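Local structure of protein kinase domain-containing protein (Chaetomium thermophilum, 6Z3U) at residues L98-T102 and Y103-Y107; A128-D132 and G133-D137. The protein probably transfers phosphate from ATP to serine and threonine residues of proteins, as the cyclin-dependent kinase subunit of the CAK complex. All blocks are in the same frame, centred on the assembly; numbering follows the deposited sequence.

In the fold
Both contacts lie in the N-terminal lobe of the kinase domain, on the same side of the chain's centre, with their centres about 16 Å apart. Contact 1 comes first along the chain and is the turn of the hairpin formed by strands 92-99 and 104-111. Strand 118-124 follows in the same antiparallel sheet, and the loop after it holds contact 2, which leads into helix 136-148. The two meet directly: Tyr103 CE1 is 3.0 Å from Asp137 OD2, and Thr102 O is 3.6 Å from Ala128 CB. The predicted ATP-binding turn therefore packs against the approach to the helix, and that approach is also touched by the cyclin subunit.

Contact 1. Residues L98-T102 and Y103-Y107; sequences LGEGT and YANVY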
loop_
_atom_site.group_PDB
_atom_site.type_symbol
_atom_site.label_atom_id
_atom_site.label_comp_id
_atom_site.label_asym_id
_atom_site.label_seq_id
_atom_site.Cartn_x
_atom_site.Cartn_y
_atom_site.Cartn_z
ATOM N N LEU B 98 -20.486 -19.193 0.428
ATOM C CA LEU B 98 -21.160 -18.343 1.399
ATOM C C LEU B 98 -21.706 -17.064 0.776
ATOM O O LEU B 98 -22.630 -16.465 1.340
ATOM C CB LEU B 98 -20.205 -17.975 2.537
ATOM C CG LEU B 98 -19.401 -19.119 3.153
ATOM C CD1 LEU B 98 -18.469 -18.583 4.227
ATOM C CD2 LEU B 98 -20.325 -20.183 3.717
ATOM N N GLY B 99 -21.168 -16.644 -0.356
ATOM C CA GLY B 99 -21.584 -15.393 -0.974
ATOM C C GLY B 99 -21.331 -15.421 -2.460
ATOM O O GLY B 99 -20.384 -16.052 -2.939
ATOM N N GLU B 100 -22.197 -14.732 -3.201
ATOM C CA GLU B 100 -22.086 -14.628 -4.648
ATOM C C GLU B 100 -22.073 -13.152 -5.016
ATOM O O GLU B 100 -22.591 -12.310 -4.277
ATOM C CB GLU B 100 -23.239 -15.362 -5.358
ATOM C CG GLU B 100 -22.999 -15.645 -6.843
ATOM C CD GLU B 100 -23.368 -14.486 -7.754
ATOM O OE1 GLU B 100 -23.954 -13.498 -7.264
ATOM O OE2 GLU B 100 -23.064 -14.564 -8.964
ATOM N N GLY B 101 -21.470 -12.843 -6.155
ATOM C CA GLY B 101 -21.402 -11.465 -6.602
ATOM C C GLY B 101 -20.593 -11.350 -7.874
ATOM O O GLY B 101 -19.772 -12.215 -8.200
ATOM N N THR B 102 -20.844 -10.252 -8.593
ATOM C CA THR B 102 -20.118 -9.989 -9.829
ATOM C C THR B 102 -18.666 -9.619 -9.561
ATOM O O THR B 102 -17.782 -9.963 -10.355
ATOM C CB THR B 102 -20.808 -8.868 -10.611
ATOM O OG1 THR B 102 -20.834 -7.675 -9.816
ATOM C CG2 THR B 102 -22.233 -9.260 -10.972
ATOM N N TYR B 103 -18.398 -8.922 -8.455
ATOM C CA TYR B 103 -17.027 -8.540 -8.134
ATOM C C TYR B 103 -16.252 -9.709 -7.541
ATOM O O TYR B 103 -15.106 -9.960 -7.933
ATOM C CB TYR B 103 -17.031 -7.341 -7.179
ATOM C CG TYR B 103 -15.811 -7.233 -6.279
ATOM C CD1 TYR B 103 -14.584 -6.807 -6.777
ATOM C CD2 TYR B 103 -15.894 -7.538 -4.924
ATOM C CE1 TYR B 103 -13.470 -6.703 -5.954
ATOM C CE2 TYR B 103 -14.783 -7.437 -4.094
ATOM C CZ TYR B 103 -13.575 -7.017 -4.615
ATOM O OH TYR B 103 -12.472 -6.914 -3.796
ATOM N N ALA B 104 -16.861 -10.448 -6.615
ATOM C CA ALA B 104 -16.172 -11.534 -5.937
ATOM C C ALA B 104 -17.173 -12.595 -5.510
ATOM O O ALA B 104 -18.369 -12.329 -5.362
ATOM C CB ALA B 104 -15.391 -11.027 -4.717
ATOM N N ASN B 105 -16.662 -13.807 -5.310
ATOM C CA ASN B 105 -17.419 -14.917 -4.748
ATOM C C ASN B 105 -16.678 -15.424 -3.521
ATOM O O ASN B 105 -15.460 -15.626 -3.568
ATOM C CB ASN B 105 -17.609 -16.049 -5.762
ATOM C CG ASN B 105 -18.623 -15.707 -6.837
ATOM O OD1 ASN B 105 -19.435 -14.796 -6.673
ATOM N ND2 ASN B 105 -18.586 -16.444 -7.942
ATOM N N VAL B 106 -17.410 -15.622 -2.429
ATOM C CA VAL B 106 -16.843 -16.049 -1.158
ATOM C C VAL B 106 -17.184 -17.515 -0.939
ATOM O O VAL B 106 -18.339 -17.922 -1.108
ATOM C CB VAL B 106 -17.371 -15.192 0.005
ATOM C CG1 VAL B 106 -16.600 -15.501 1.276
ATOM C CG2 VAL B 106 -17.289 -13.719 -0.349
ATOM N N TYR B 107 -16.184 -18.302 -0.549
ATOM C CA TYR B 107 -16.363 -19.720 -0.278
ATOM C C TYR B 107 -15.786 -20.054 1.088
ATOM O O TYR B 107 -14.762 -19.497 1.492
ATOM C CB TYR B 107 -15.681 -20.588 -1.341
ATOM C CG TYR B 107 -16.178 -20.365 -2.752
ATOM C CD1 TYR B 107 -17.271 -21.068 -3.241
ATOM C CD2 TYR B 107 -15.547 -19.463 -3.598
ATOM C CE1 TYR B 107 -17.727 -20.873 -4.529
ATOM C CE2 TYR B 107 -15.996 -19.262 -4.889
ATOM C CZ TYR B 107 -17.085 -19.970 -5.349
ATOM O OH TYR B 107 -17.539 -19.776 -6.633
#
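Gly99 and Val106 face each other as an antiparallel, hydrogen-bonded pair at the base of the glycine-rich loop, the turn that covers the ATP site in protein kinases. The backbone bonds come first. Val106 N gives its hydrogen to Gly99 O at 3.0 Å. In return Gly99 N reaches Val106 O at 3.2 Å. The same Val106 O takes a second, weak bond from Leu98 N at 2.9 Å, bent to 123°. Two successive residues thus sit opposite one, which is a classic beta bulge.

Side-chain contacts are sparse. Val106 CB lies 4.1 Å from Gly99 N, and CG1 is anti to the backbone N (chi1 -171°), which leaves CG2 on the side of Gly99. Farther along, the side chains of Glu100 and Asn105 run alongside each other in the same direction, their carboxylate and amide planes turned 40° apart. At the turn itself Tyr103 carries its ring off the hairpin onto Asp137 and Glu141 of helix 136-148.

Val106 and Ala104 belong to the same face of the sheet, and Ala104 touches Lys122, a predicted ATP-binding residue. This is consistent with Val106 lining the nucleotide pocket, as the equivalent valine does in related kinases. Gly99 adds only backbone next to it. The chemistry implies a hairpin held at its base by main-chain bonds, with a turn that is probably able to shift as nucleotide comes and goes.

Contact 2. Residues A128-D132 and G133-D137; sequences AQYKD and GMAPD
Tyr130 brings the CD2-CE2 side of its ring up to Gly133, Ala135 and Pro136, inside the loop that leads into helix 136-148, the counterpart of the cyclin-binding PSTAIRE helix of CDK2. With CG anti to the backbone N (chi1 -161°), the side chain swings across the turn. CD2 then lies 3.6 Å from Ala135 CA and 4.0 Å from Ala135 CB, while CE2 meets Pro136 CD at 3.7 Å. Ala135 is the N-cap residue, and the tyrosine thus packs where the helix begins. A serine in place of Tyr130 would probably leave Ala135 and Pro136 without their apolar partner and the turn freer to move.

Gly133 makes the bend possible. Its backbone angles (phi 85°, psi -149°) would jam a CB against the carbonyl oxygen of Asp132, and the turn also brings Gly133 O to 3.1 Å from Tyr130 CD2, oblique to the ring.

Asp132 covers part of one ring face: its CB stands 3.7 Å above the plane, offset toward the rim. The carboxylate faces elsewhere, with OD1 accepting bonds from Ser152 OG and Ile153 N of the cyclin subunit. Lys145 of the cyclin subunit bonds both Asp132 O and Met134 O, which ties the two halves of the turn to one partner. Met134 O also sits at the edge of the tyrosine ring, near its plane, 3.8 Å from Tyr130 CE2.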
loop_
_atom_site.group_PDB
_atom_site.type_symbol
_atom_site.label_atom_id
_atom_site.label_comp_id
_atom_site.label_asym_id
_atom_site.label_seq_id
_atom_site.Cartn_x
_atom_site.Cartn_y
_atom_site.Cartn_z
ATOM N N ALA B 128 -14.515 -8.093 -14.238
ATOM C CA ALA B 128 -15.805 -7.712 -13.666
ATOM C C ALA B 128 -16.301 -6.423 -14.327
ATOM O O ALA B 128 -16.464 -5.380 -13.693
ATOM C CB ALA B 128 -15.710 -7.556 -12.150
ATOM N N GLN B 129 -16.532 -6.512 -15.635
ATOM C CA GLN B 129 -17.083 -5.438 -16.461
ATOM C C GLN B 129 -16.188 -4.194 -16.473
ATOM O O GLN B 129 -16.659 -3.086 -16.742
ATOM C CB GLN B 129 -18.504 -5.071 -16.005
ATOM C CG GLN B 129 -19.427 -4.667 -17.151
ATOM C CD GLN B 129 -19.173 -3.272 -17.675
ATOM O OE1 GLN B 129 -19.174 -2.298 -16.922
ATOM N NE2 GLN B 129 -18.915 -3.175 -18.975
ATOM N N TYR B 130 -14.903 -4.352 -16.170
ATOM C CA TYR B 130 -13.940 -3.255 -16.118
ATOM C C TYR B 130 -13.007 -3.326 -17.319
ATOM O O TYR B 130 -12.295 -4.321 -17.500
ATOM C CB TYR B 130 -13.156 -3.289 -14.804
ATOM C CG TYR B 130 -12.480 -1.981 -14.445
ATOM C CD1 TYR B 130 -13.109 -0.760 -14.654
ATOM C CD2 TYR B 130 -11.224 -1.976 -13.850
ATOM C CE1 TYR B 130 -12.489 0.429 -14.322
ATOM C CE2 TYR B 130 -10.601 -0.792 -13.506
ATOM C CZ TYR B 130 -11.238 0.407 -13.740
ATOM O OH TYR B 130 -10.615 1.586 -13.396
ATOM N N LYS B 131 -13.006 -2.270 -18.133
ATOM C CA LYS B 131 -12.225 -2.253 -19.360
ATOM C C LYS B 131 -10.809 -1.717 -19.166
ATOM O O LYS B 131 -10.054 -1.651 -20.141
ATOM C CB LYS B 131 -12.933 -1.399 -20.424
ATOM C CG LYS B 131 -14.431 -1.665 -20.576
ATOM C CD LYS B 131 -14.916 -1.346 -21.988
ATOM C CE LYS B 131 -14.742 -2.560 -22.895
ATOM N NZ LYS B 131 -14.980 -2.276 -24.338
ATOM N N ASP B 132 -10.428 -1.339 -17.944
ATOM C CA ASP B 132 -9.105 -0.789 -17.671
ATOM C C ASP B 132 -8.219 -1.752 -16.882
ATOM O O ASP B 132 -7.332 -1.319 -16.142
ATOM C CB ASP B 132 -9.233 0.539 -16.925
ATOM C CG ASP B 132 -10.095 1.539 -17.665
ATOM O OD1 ASP B 132 -9.537 2.500 -18.235
ATOM O OD2 ASP B 132 -11.329 1.351 -17.699
ATOM N N GLY B 133 -8.436 -3.055 -17.032
ATOM C CA GLY B 133 -7.591 -4.019 -16.353
ATOM C C GLY B 133 -8.049 -4.294 -14.931
ATOM O O GLY B 133 -9.238 -4.250 -14.611
ATOM N N MET B 134 -7.078 -4.593 -14.067
ATOM C CA MET B 134 -7.378 -4.934 -12.682
ATOM C C MET B 134 -8.061 -3.767 -11.976
ATOM O O MET B 134 -7.616 -2.619 -12.072
ATOM C CB MET B 134 -6.093 -5.319 -11.945
ATOM C CG MET B 134 -6.340 -5.914 -10.564
ATOM S SD MET B 134 -4.885 -6.643 -9.776
ATOM C CE MET B 134 -4.180 -7.613 -11.111
ATOM N N ALA B 135 -9.136 -4.070 -11.252
ATOM C CA ALA B 135 -9.924 -3.029 -10.611
ATOM C C ALA B 135 -9.171 -2.432 -9.422
ATOM O O ALA B 135 -8.415 -3.130 -8.738
ATOM C CB ALA B 135 -11.265 -3.589 -10.146
ATOM N N PRO B 136 -9.374 -1.139 -9.143
ATOM C CA PRO B 136 -8.634 -0.517 -8.029
ATOM C C PRO B 136 -8.949 -1.129 -6.676
ATOM O O PRO B 136 -8.054 -1.232 -5.828
ATOM C CB PRO B 136 -9.061 0.959 -8.104
ATOM C CG PRO B 136 -10.311 0.975 -8.917
ATOM C CD PRO B 136 -10.213 -0.170 -9.867
ATOM N N ASP B 137 -10.196 -1.537 -6.441
ATOM C CA ASP B 137 -10.523 -2.167 -5.167
ATOM C C ASP B 137 -9.733 -3.453 -4.969
ATOM O O ASP B 137 -9.411 -3.816 -3.832
ATOM C CB ASP B 137 -12.025 -2.443 -5.087
ATOM C CG ASP B 137 -12.538 -3.230 -6.277
ATOM O OD1 ASP B 137 -11.792 -3.362 -7.268
ATOM O OD2 ASP B 137 -13.688 -3.714 -6.225
#